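Long-range contacts in HTH-type transcriptional activator AmpR (Pseudomonas aeruginosa PAO1, PDB 5MMH), which activates transcription of the beta-lactamase gene ampC by binding its promoter, and recognises cell-wall-derived muropeptides through its effector domain: residues L59-R64 and L184-S189; D137-M142 and A153-A158. All coordinates share one frame; numbering follows the deposited sequence.

From the N terminus of the LysR effector domain, strand 13-19, helix 20-37, strand 42-48 and helix 54-57 precede residues 59-64. These reach residues 184-189 in contact 1, which closes a loop of 119 residues by pairing two interior strands of the six-stranded mixed sheet. Contact 2 is nested wholly within that loop. It spans only ten intervening residues and sets the start of helix 139-147 against strand 153-156, an outermost strand of that sheet within the chain. The two contacts do not touch: their centres lie 23 Å apart and their nearest atoms about 10 Å. Contact 1 joins the sheet internally, whereas contact 2 joins its edge to a helix that reaches the second subunit.

Contact 1. Residues L59-R64 and L184-S189; sequences LDYAIR and LTRLQS
A62 and T185 form an antiparallel hydrogen-bonded pair, and I63 and L184 the non-hydrogen-bonded pair beside it, where strands 61-64 and 184-187 run at 140° to each other. A62 N donates to T185 O at 3.0 Å, and T185 N returns a bond of 2.9 Å to A62 O. That carbonyl is gripped twice, because T185 OG1 also donates to A62 O at 2.9 Å. The two donors come from opposite faces of the carbonyl plane. The hydroxyl reaches it because chi1 of 84° sets OG1 between the backbone N and the carbonyl carbon of T185. T185 OG1 accepts in turn from a water 2.8 Å away, and that water accepts from R64 NH1; the aliphatic part of R64 crosses T185 CG2 at about a right angle.

On the side of I63 and L184 the contacts are apolar. L184 lies over one face of the Y61 ring, with CD2 4.0 Å from the ring centroid in a CH-pi contact offset toward the rim. Its other methyl, CD1, sits 3.5 Å from Y61 CG and also touches I63 CG1. At the edge of the same ring, T185 O lies in plane, 3.3 Å from Y61 CD1, while R186 CB approaches obliquely. Beyond the paired residues a second water bridges D60 O and L187 N, prolonging the link between the chains.

D60 forms a salt bridge with R190 and R186 one with E192, while R64 also bonds N50 O and makes a cation-pi contact with W70. Strand 61-66 also bonds to strand 13-19 through G17 and V19, placing this pair inside the mixed sheet. Y61 and R186 pack on M196 of helix 194-215, A62 and T185 on I54 of helix 54-57, and I63 on L78 of strand 73-86.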
loop_
_atom_site.group_PDB
_atom_site.type_symbol
_atom_site.label_atom_id
_atom_site.label_comp_id
_atom_site.label_asym_id
_atom_site.label_seq_id
_atom_site.Cartn_x
_atom_site.Cartn_y
_atom_site.Cartn_z
ATOM N N LEU A 59 6.077 18.948 -1.455
ATOM C CA LEU A 59 7.262 18.182 -1.824
ATOM C C LEU A 59 8.234 19.042 -2.627
ATOM O O LEU A 59 7.814 19.868 -3.440
ATOM C CB LEU A 59 6.872 16.963 -2.656
ATOM C CG LEU A 59 5.825 16.038 -2.034
ATOM C CD1 LEU A 59 5.580 14.833 -2.913
ATOM C CD2 LEU A 59 6.319 15.600 -0.696
ATOM N N ASP A 60 9.538 18.837 -2.405
ATOM C CA ASP A 60 10.514 19.333 -3.372
ATOM C C ASP A 60 10.581 18.401 -4.582
ATOM O O ASP A 60 10.488 18.859 -5.725
ATOM C CB ASP A 60 11.892 19.499 -2.707
ATOM C CG ASP A 60 11.857 20.457 -1.504
ATOM O OD1 ASP A 60 11.271 21.547 -1.630
ATOM O OD2 ASP A 60 12.381 20.118 -0.413
ATOM N N TYR A 61 10.710 17.082 -4.351
ATOM C CA TYR A 61 10.652 16.072 -5.407
ATOM C C TYR A 61 9.580 15.021 -5.138
ATOM O O TYR A 61 9.289 14.684 -3.987
ATOM C CB TYR A 61 11.962 15.318 -5.549
ATOM C CG TYR A 61 13.159 16.042 -6.165
ATOM C CD1 TYR A 61 13.150 16.483 -7.493
ATOM C CD2 TYR A 61 14.325 16.191 -5.440
ATOM C CE1 TYR A 61 14.282 17.114 -8.062
ATOM C CE2 TYR A 61 15.465 16.806 -5.994
ATOM C CZ TYR A 61 15.435 17.254 -7.298
ATOM O OH TYR A 61 16.554 17.856 -7.804
ATOM N N ALA A 62 9.063 14.433 -6.213
ATOM C CA ALA A 62 8.223 13.246 -6.138
ATOM C C ALA A 62 8.756 12.173 -7.079
ATOM O O ALA A 62 8.987 12.442 -8.261
ATOM C CB ALA A 62 6.766 13.557 -6.498
ATOM N N ILE A 63 8.933 10.957 -6.568
ATOM C CA ILE A 63 9.339 9.811 -7.377
ATOM C C ILE A 63 8.098 8.998 -7.704
ATOM O O ILE A 63 7.364 8.576 -6.802
ATOM C CB ILE A 63 10.375 8.941 -6.651
ATOM C CG1 ILE A 63 11.677 9.720 -6.411
ATOM C CG2 ILE A 63 10.617 7.620 -7.428
ATOM C CD1 ILE A 63 12.660 8.965 -5.494
ATOM N N ARG A 64 7.836 8.770 -8.982
ATOM C CA ARG A 64 6.611 8.058 -9.327
ATOM C C ARG A 64 6.863 7.194 -10.551
ATOM O O ARG A 64 7.942 7.225 -11.149
ATOM C CB ARG A 64 5.464 9.040 -9.538
ATOM C CG ARG A 64 5.745 10.065 -10.573
ATOM C CD ARG A 64 4.868 11.272 -10.354
ATOM N NE ARG A 64 3.454 10.926 -10.436
ATOM C CZ ARG A 64 2.489 11.806 -10.682
ATOM N NH1 ARG A 64 2.788 13.088 -10.869
ATOM N NH2 ARG A 64 1.228 11.397 -10.761
ATOM N N LEU A 184 12.323 10.654 -11.220
ATOM C CA LEU A 184 12.418 11.730 -10.241
ATOM C C LEU A 184 11.809 12.989 -10.860
ATOM O O LEU A 184 12.333 13.517 -11.845
ATOM C CB LEU A 184 13.864 11.954 -9.821
ATOM C CG LEU A 184 14.075 13.128 -8.875
ATOM C CD1 LEU A 184 13.532 12.811 -7.461
ATOM C CD2 LEU A 184 15.538 13.455 -8.824
ATOM N N THR A 185 10.692 13.459 -10.306
ATOM C CA THR A 185 9.964 14.580 -10.879
ATOM C C THR A 185 9.997 15.772 -9.934
ATOM O O THR A 185 10.234 15.637 -8.730
ATOM C CB THR A 185 8.505 14.211 -11.198
ATOM O OG1 THR A 185 7.684 14.343 -10.026
ATOM C CG2 THR A 185 8.414 12.793 -11.715
ATOM N N ARG A 186 9.755 16.949 -10.508
ATOM C CA ARG A 186 9.762 18.211 -9.786
ATOM C C ARG A 186 8.870 19.180 -10.553
ATOM O O ARG A 186 8.664 19.021 -11.759
ATOM C CB ARG A 186 11.199 18.742 -9.634
ATOM C CG ARG A 186 11.356 20.230 -9.750
ATOM C CD ARG A 186 12.814 20.661 -9.680
ATOM N NE ARG A 186 13.424 20.631 -10.997
ATOM C CZ ARG A 186 13.321 21.609 -11.886
ATOM N NH1 ARG A 186 12.625 22.696 -11.595
ATOM N NH2 ARG A 186 13.905 21.492 -13.068
ATOM N N LEU A 187 8.304 20.158 -9.847
ATOM C CA LEU A 187 7.490 21.173 -10.507
ATOM C C LEU A 187 8.373 22.120 -11.312
ATOM O O LEU A 187 9.411 22.566 -10.825
ATOM C CB LEU A 187 6.675 21.957 -9.473
ATOM C CG LEU A 187 5.344 21.322 -9.053
ATOM C CD1 LEU A 187 4.586 22.231 -8.083
ATOM C CD2 LEU A 187 4.512 21.030 -10.277
ATOM N N GLN A 188 7.947 22.430 -12.547
ATOM C CA GLN A 188 8.647 23.420 -13.376
ATOM C C GLN A 188 8.723 24.779 -12.688
ATOM O O GLN A 188 9.681 25.532 -12.907
ATOM C CB GLN A 188 7.951 23.578 -14.738
ATOM C CG GLN A 188 8.582 22.817 -15.912
ATOM C CD GLN A 188 7.548 22.213 -16.882
ATOM O OE1 GLN A 188 6.347 22.484 -16.797
ATOM N NE2 GLN A 188 8.027 21.379 -17.794
ATOM N N SER A 189 7.727 25.094 -11.849
ATOM C CA SER A 189 7.612 26.378 -11.161
ATOM C C SER A 189 8.716 26.624 -10.134
ATOM O O SER A 189 8.967 27.779 -9.763
ATOM C CB SER A 189 6.264 26.451 -10.448
ATOM O OG SER A 189 5.234 25.892 -11.240
HETATM O O HOH W 1 8.822 20.463 -7.134
HETATM O O HOH W 2 4.983 14.662 -10.473
#

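Contact 2. Residues D137-M142 and A153-A158; sequences DTSLAM and ALAPAA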
loop_
_atom_site.group_PDB
_atom_site.type_symbol
_atom_site.label_atom_id
_atom_site.label_comp_id
_atom_site.label_asym_id
_atom_site.label_seq_id
_atom_site.Cartn_x
_atom_site.Cartn_y
_atom_site.Cartn_z
ATOM N N ASP A 137 -4.698 0.052 -5.771
ATOM C CA ASP A 137 -4.070 1.359 -5.852
ATOM C C ASP A 137 -2.561 1.255 -5.720
ATOM O O ASP A 137 -1.849 2.130 -6.207
ATOM C CB ASP A 137 -4.640 2.310 -4.783
ATOM C CG ASP A 137 -4.118 2.018 -3.328
ATOM O OD1 ASP A 137 -4.179 0.846 -2.846
ATOM O OD2 ASP A 137 -3.707 2.995 -2.627
ATOM N N THR A 138 -2.065 0.196 -5.090
ATOM C CA THR A 138 -0.647 0.032 -4.800
ATOM C C THR A 138 -0.283 -1.432 -4.989
ATOM O O THR A 138 -1.048 -2.326 -4.602
ATOM C CB THR A 138 -0.288 0.506 -3.353
ATOM O OG1 THR A 138 1.050 0.127 -3.012
ATOM C CG2 THR A 138 -1.178 -0.098 -2.350
ATOM N N SER A 139 0.890 -1.663 -5.584
ATOM C CA SER A 139 1.383 -3.020 -5.776
ATOM C C SER A 139 1.620 -3.716 -4.451
ATOM O O SER A 139 1.518 -4.946 -4.371
ATOM C CB SER A 139 2.685 -2.999 -6.588
ATOM O OG SER A 139 2.455 -2.522 -7.900
ATOM N N LEU A 140 1.956 -2.958 -3.406
ATOM C CA LEU A 140 2.083 -3.568 -2.084
ATOM C C LEU A 140 0.796 -4.274 -1.689
ATOM O O LEU A 140 0.827 -5.411 -1.207
ATOM C CB LEU A 140 2.439 -2.512 -1.048
ATOM C CG LEU A 140 3.859 -1.962 -1.148
ATOM C CD1 LEU A 140 3.998 -0.855 -0.124
ATOM C CD2 LEU A 140 4.912 -3.055 -0.943
ATOM N N ALA A 141 -0.351 -3.619 -1.891
ATOM C CA ALA A 141 -1.610 -4.267 -1.549
ATOM C C ALA A 141 -1.866 -5.446 -2.474
ATOM O O ALA A 141 -2.367 -6.487 -2.033
ATOM C CB ALA A 141 -2.766 -3.265 -1.620
ATOM N N MET A 142 -1.492 -5.303 -3.756
ATOM C CA MET A 142 -1.660 -6.373 -4.735
ATOM C C MET A 142 -0.794 -7.589 -4.409
ATOM O O MET A 142 -1.227 -8.732 -4.609
ATOM C CB MET A 142 -1.326 -5.850 -6.132
ATOM C CG MET A 142 -1.427 -6.903 -7.217
ATOM S SD MET A 142 -0.576 -6.497 -8.772
ATOM C CE MET A 142 -1.440 -5.012 -9.302
ATOM N N ALA A 153 -0.701 -11.790 -9.377
ATOM C CA ALA A 153 -0.272 -10.401 -9.498
ATOM C C ALA A 153 0.548 -10.151 -10.762
ATOM O O ALA A 153 1.213 -11.042 -11.295
ATOM C CB ALA A 153 0.550 -9.981 -8.283
ATOM N N LEU A 154 0.498 -8.902 -11.222
ATOM C CA LEU A 154 1.309 -8.395 -12.321
ATOM C C LEU A 154 1.924 -7.089 -11.837
ATOM O O LEU A 154 1.224 -6.079 -11.693
ATOM C CB LEU A 154 0.471 -8.190 -13.585
ATOM C CG LEU A 154 1.135 -7.520 -14.791
ATOM C CD1 LEU A 154 2.317 -8.344 -15.304
ATOM C CD2 LEU A 154 0.103 -7.301 -15.888
ATOM N N ALA A 155 3.229 -7.110 -11.594
ATOM C CA ALA A 155 3.887 -6.064 -10.826
ATOM C C ALA A 155 5.367 -6.073 -11.186
ATOM O O ALA A 155 5.841 -7.006 -11.852
ATOM C CB ALA A 155 3.683 -6.289 -9.316
ATOM N N PRO A 156 6.126 -5.052 -10.767
ATOM C CA PRO A 156 7.577 -5.030 -11.054
ATOM C C PRO A 156 8.335 -5.980 -10.139
ATOM O O PRO A 156 8.344 -5.805 -8.919
ATOM C CB PRO A 156 7.973 -3.569 -10.789
ATOM C CG PRO A 156 6.689 -2.791 -10.787
ATOM C CD PRO A 156 5.656 -3.751 -10.251
ATOM N N ALA A 157 8.982 -6.987 -10.734
ATOM C CA ALA A 157 9.765 -7.948 -9.950
ATOM C C ALA A 157 10.845 -7.254 -9.135
ATOM O O ALA A 157 11.128 -7.648 -7.997
ATOM C CB ALA A 157 10.422 -8.990 -10.865
ATOM N N ALA A 158 11.456 -6.217 -9.706
ATOM C CA ALA A 158 12.577 -5.542 -9.072
ATOM C C ALA A 158 12.172 -4.782 -7.820
ATOM O O ALA A 158 13.044 -4.304 -7.095
ATOM C CB ALA A 158 13.240 -4.599 -10.075
#
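M142 and S139 lie on one side of the first turn of helix 139-147 and face A153 and A155 on strand 153-156, a helix packed against the strand that follows it in the periplasmic-binding-protein-like fold of the LysR effector domain. The helix begins with an N-cap: T138 OG1 accepts from L140 N at 3.2 Å, and T138 O takes the first backbone bond, from M142 N.

M142 carries most of the contact. Its CG is anti to the backbone N (chi1 178°) and the chain stays extended at chi2, which takes the sulphur across to the strand, and the bend at chi3 (-62°) lays CE near L154 O. M142 SD then sits 3.7 Å from A153 CB, and CG also meets that methyl at 3.8 Å. The sulphur accepts a weak hydrogen bond from L154 N, 3.6 Å long with an angle of 147° at the hydrogen. It also lies 3.5 Å from L154 O, and CE is 3.7 Å from the same oxygen, so the end of the thioether rests along the backbone of L154. A153 and A155 make backbone bonds to L86 and T84 of strand 73-86, and the alternation along the strand is consistent with the N-H and C=O of L154 facing M142.

At the start of the same turn, S139 makes a looser approach: its OG is 4.2 Å from A155 CB and as far from P156 CD.

The CB of L154 is directed away from the helix, and its side chain touches W115 and W118 of helix 114-121. S139 and L140 touch T21 of helix 20-37, and L140 and A141 pack on A141 and L140 of the second subunit, so the start of helix 139-147 packs on strand 153-156, an outermost strand of the sheet within the chain, and also contributes to the contact with the second subunit.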